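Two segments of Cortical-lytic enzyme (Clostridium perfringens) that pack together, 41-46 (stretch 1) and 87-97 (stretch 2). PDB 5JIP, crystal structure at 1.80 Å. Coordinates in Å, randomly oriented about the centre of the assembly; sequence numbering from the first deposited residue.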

# COMPACT_ATOMS: atom_id res chain seq x y z
N ARG A 41 -12.21 19.35 19.63
CA ARG A 41 -13.26 19.90 18.79
C ARG A 41 -12.74 21.14 18.08
O ARG A 41 -12.27 22.09 18.72
CB ARG A 41 -14.51 20.25 19.60
CG ARG A 41 -15.66 20.76 18.69
CD ARG A 41 -17.01 20.84 19.41
NE ARG A 41 -17.06 21.97 20.33
CZ ARG A 41 -18.19 22.42 20.88
NH1 ARG A 41 -19.34 21.81 20.63
NH2 ARG A 41 -18.16 23.49 21.67
N ALA A 42 -12.86 21.14 16.77
CA ALA A 42 -12.59 22.33 15.97
C ALA A 42 -13.83 23.18 15.84
O ALA A 42 -13.77 24.40 16.01
CB ALA A 42 -12.09 21.96 14.58
N SER A 43 -14.96 22.55 15.50
CA SER A 43 -16.16 23.27 15.09
C SER A 43 -17.35 22.36 15.30
O SER A 43 -17.22 21.17 15.59
CB SER A 43 -16.10 23.71 13.63
OG SER A 43 -15.83 22.60 12.76
N GLY A 44 -18.52 22.94 15.12
CA GLY A 44 -19.75 22.19 15.28
C GLY A 44 -20.94 23.00 14.85
O GLY A 44 -20.92 24.23 14.88
N SER A 45 -21.96 22.29 14.38
CA SER A 45 -23.20 22.87 13.92
C SER A 45 -24.38 22.41 14.77
O SER A 45 -25.54 22.59 14.37
CB SER A 45 -23.40 22.51 12.44
OG SER A 45 -22.34 23.04 11.63
N GLY A 46 -24.09 21.82 15.93
CA GLY A 46 -25.11 21.25 16.79
C GLY A 46 -26.12 22.26 17.31
O GLY A 46 -27.25 21.90 17.64
N ILE A 87 -21.40 22.52 2.67
CA ILE A 87 -21.15 23.73 3.46
C ILE A 87 -20.38 23.40 4.73
O ILE A 87 -19.42 24.10 5.09
CB ILE A 87 -22.47 24.43 3.79
CG1 ILE A 87 -23.04 25.05 2.51
CG2 ILE A 87 -22.29 25.47 4.91
CD1 ILE A 87 -24.50 25.41 2.64
N GLN A 88 -20.82 22.38 5.46
CA GLN A 88 -20.15 22.06 6.71
C GLN A 88 -18.74 21.55 6.45
O GLN A 88 -17.81 21.91 7.19
CB GLN A 88 -20.95 21.06 7.51
CG GLN A 88 -22.15 21.72 8.19
CD GLN A 88 -23.04 20.76 8.91
OE1 GLN A 88 -22.58 19.94 9.72
NE2 GLN A 88 -24.33 20.86 8.63
N ALA A 89 -18.54 20.75 5.40
CA ALA A 89 -17.18 20.32 5.08
C ALA A 89 -16.29 21.52 4.77
O ALA A 89 -15.15 21.61 5.24
CB ALA A 89 -17.17 19.34 3.92
N ASP A 90 -16.80 22.48 3.98
CA ASP A 90 -15.99 23.65 3.67
C ASP A 90 -15.70 24.46 4.92
O ASP A 90 -14.61 25.02 5.06
CB ASP A 90 -16.69 24.53 2.63
CG ASP A 90 -16.60 23.96 1.22
OD1 ASP A 90 -15.87 22.98 0.97
OD2 ASP A 90 -17.28 24.51 0.34
N GLN A 91 -16.67 24.56 5.84
CA GLN A 91 -16.46 25.32 7.07
C GLN A 91 -15.40 24.66 7.95
O GLN A 91 -14.54 25.34 8.53
CB GLN A 91 -17.77 25.45 7.84
CG GLN A 91 -18.80 26.39 7.19
CD GLN A 91 -20.20 26.24 7.79
OE1 GLN A 91 -20.56 25.18 8.30
NE2 GLN A 91 -20.99 27.29 7.71
N PHE A 92 -15.48 23.34 8.07
CA PHE A 92 -14.50 22.58 8.84
C PHE A 92 -13.09 22.76 8.27
O PHE A 92 -12.14 22.99 9.02
CB PHE A 92 -14.95 21.12 8.83
CG PHE A 92 -14.11 20.18 9.67
CD1 PHE A 92 -13.56 20.58 10.89
CD2 PHE A 92 -13.91 18.87 9.25
CE1 PHE A 92 -12.82 19.69 11.65
CE2 PHE A 92 -13.18 17.99 10.01
CZ PHE A 92 -12.62 18.39 11.21
N ILE A 93 -12.96 22.68 6.95
CA ILE A 93 -11.68 22.88 6.28
C ILE A 93 -11.10 24.23 6.64
O ILE A 93 -9.89 24.37 6.87
CB ILE A 93 -11.87 22.72 4.75
CG1 ILE A 93 -12.10 21.26 4.41
CG2 ILE A 93 -10.67 23.28 3.97
CD1 ILE A 93 -12.62 21.03 3.00
N ASP A 94 -11.94 25.26 6.63
CA ASP A 94 -11.52 26.61 6.99
C ASP A 94 -11.06 26.67 8.44
O ASP A 94 -9.95 27.14 8.73
CB ASP A 94 -12.69 27.56 6.70
CG ASP A 94 -12.44 29.02 7.09
OD1 ASP A 94 -11.35 29.40 7.53
OD2 ASP A 94 -13.41 29.80 6.92
N VAL A 95 -11.86 26.13 9.37
CA VAL A 95 -11.50 26.20 10.79
C VAL A 95 -10.21 25.43 11.06
O VAL A 95 -9.33 25.91 11.79
CB VAL A 95 -12.65 25.69 11.67
CG1 VAL A 95 -12.26 25.61 13.16
CG2 VAL A 95 -13.83 26.59 11.50
N LEU A 96 -10.08 24.23 10.50
CA LEU A 96 -8.86 23.44 10.71
C LEU A 96 -7.62 24.25 10.39
O LEU A 96 -6.65 24.23 11.16
CB LEU A 96 -8.88 22.18 9.86
CG LEU A 96 -9.81 21.07 10.33
CD1 LEU A 96 -10.04 20.07 9.19
CD2 LEU A 96 -9.32 20.34 11.58
N GLN A 97 -7.63 24.96 9.25
CA GLN A 97 -6.47 25.75 8.87
C GLN A 97 -6.25 26.91 9.83
O GLN A 97 -5.10 27.30 10.08
CB GLN A 97 -6.62 26.26 7.45
CG GLN A 97 -6.59 25.14 6.45
CD GLN A 97 -6.88 25.60 5.06
OE1 GLN A 97 -5.97 25.90 4.29
NE2 GLN A 97 -8.15 25.64 4.70
O HOH W 1 -23.31 24.57 9.48

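What does Ala 42 touch on the helix? Its CB points toward helix 87-97 and meets three apolar side chains: CE1 of Phe 92 lies 3.8 Å from Ala 42 CB, CG1 of Val 95 lies 3.9 Å from it, and CD2 of Leu 96 is looser at 4.4 Å from the same CB. The methyl sits at the edge of the Phe 92 ring, near its plane. Phe 92 and Leu 96 both leave the helix sideways, yet the ends of their side chains come nearer the strand, where the Ala 42 methyl meets them.

How does Val 95 fill its place? It points toward the strand and, with Ser 45, covers the next largest area after Ala 42. Its CG1 packs against the backbone as well as the methyl, 3.4 Å from Ala 42 O; against Ser 43 CB the two methyls stand nearly level, Val 95 CG2 at 4.2 Å and CG1 at 4.3 Å.

Which way do the two serines face? Ser 43 points toward the helix, as Ala 42 before it does, whereas Gly 44, next in line, has no side chain to offer. Ser 45, in the loop that follows, again points toward the helix. Ser 43 OG lies 3.6 Å from Phe 92 CD1, a van der Waals contact; its hydrogen bonding is met elsewhere in the structure.

Does anything polar join the stretches? No direct hydrogen bond crosses between them. Ser 45 OG is 3.6 Å from Gln 88 CD and 4.3 Å from Gln 91 OE1, and a water bridges the latter gap: its oxygen is 2.8 Å from Ser 45 OG and 3.1 Å from Gln 91 OE1, to which it donates. The contact therefore runs from apolar packing around Ala 42 to a water-mediated link at Ser 45.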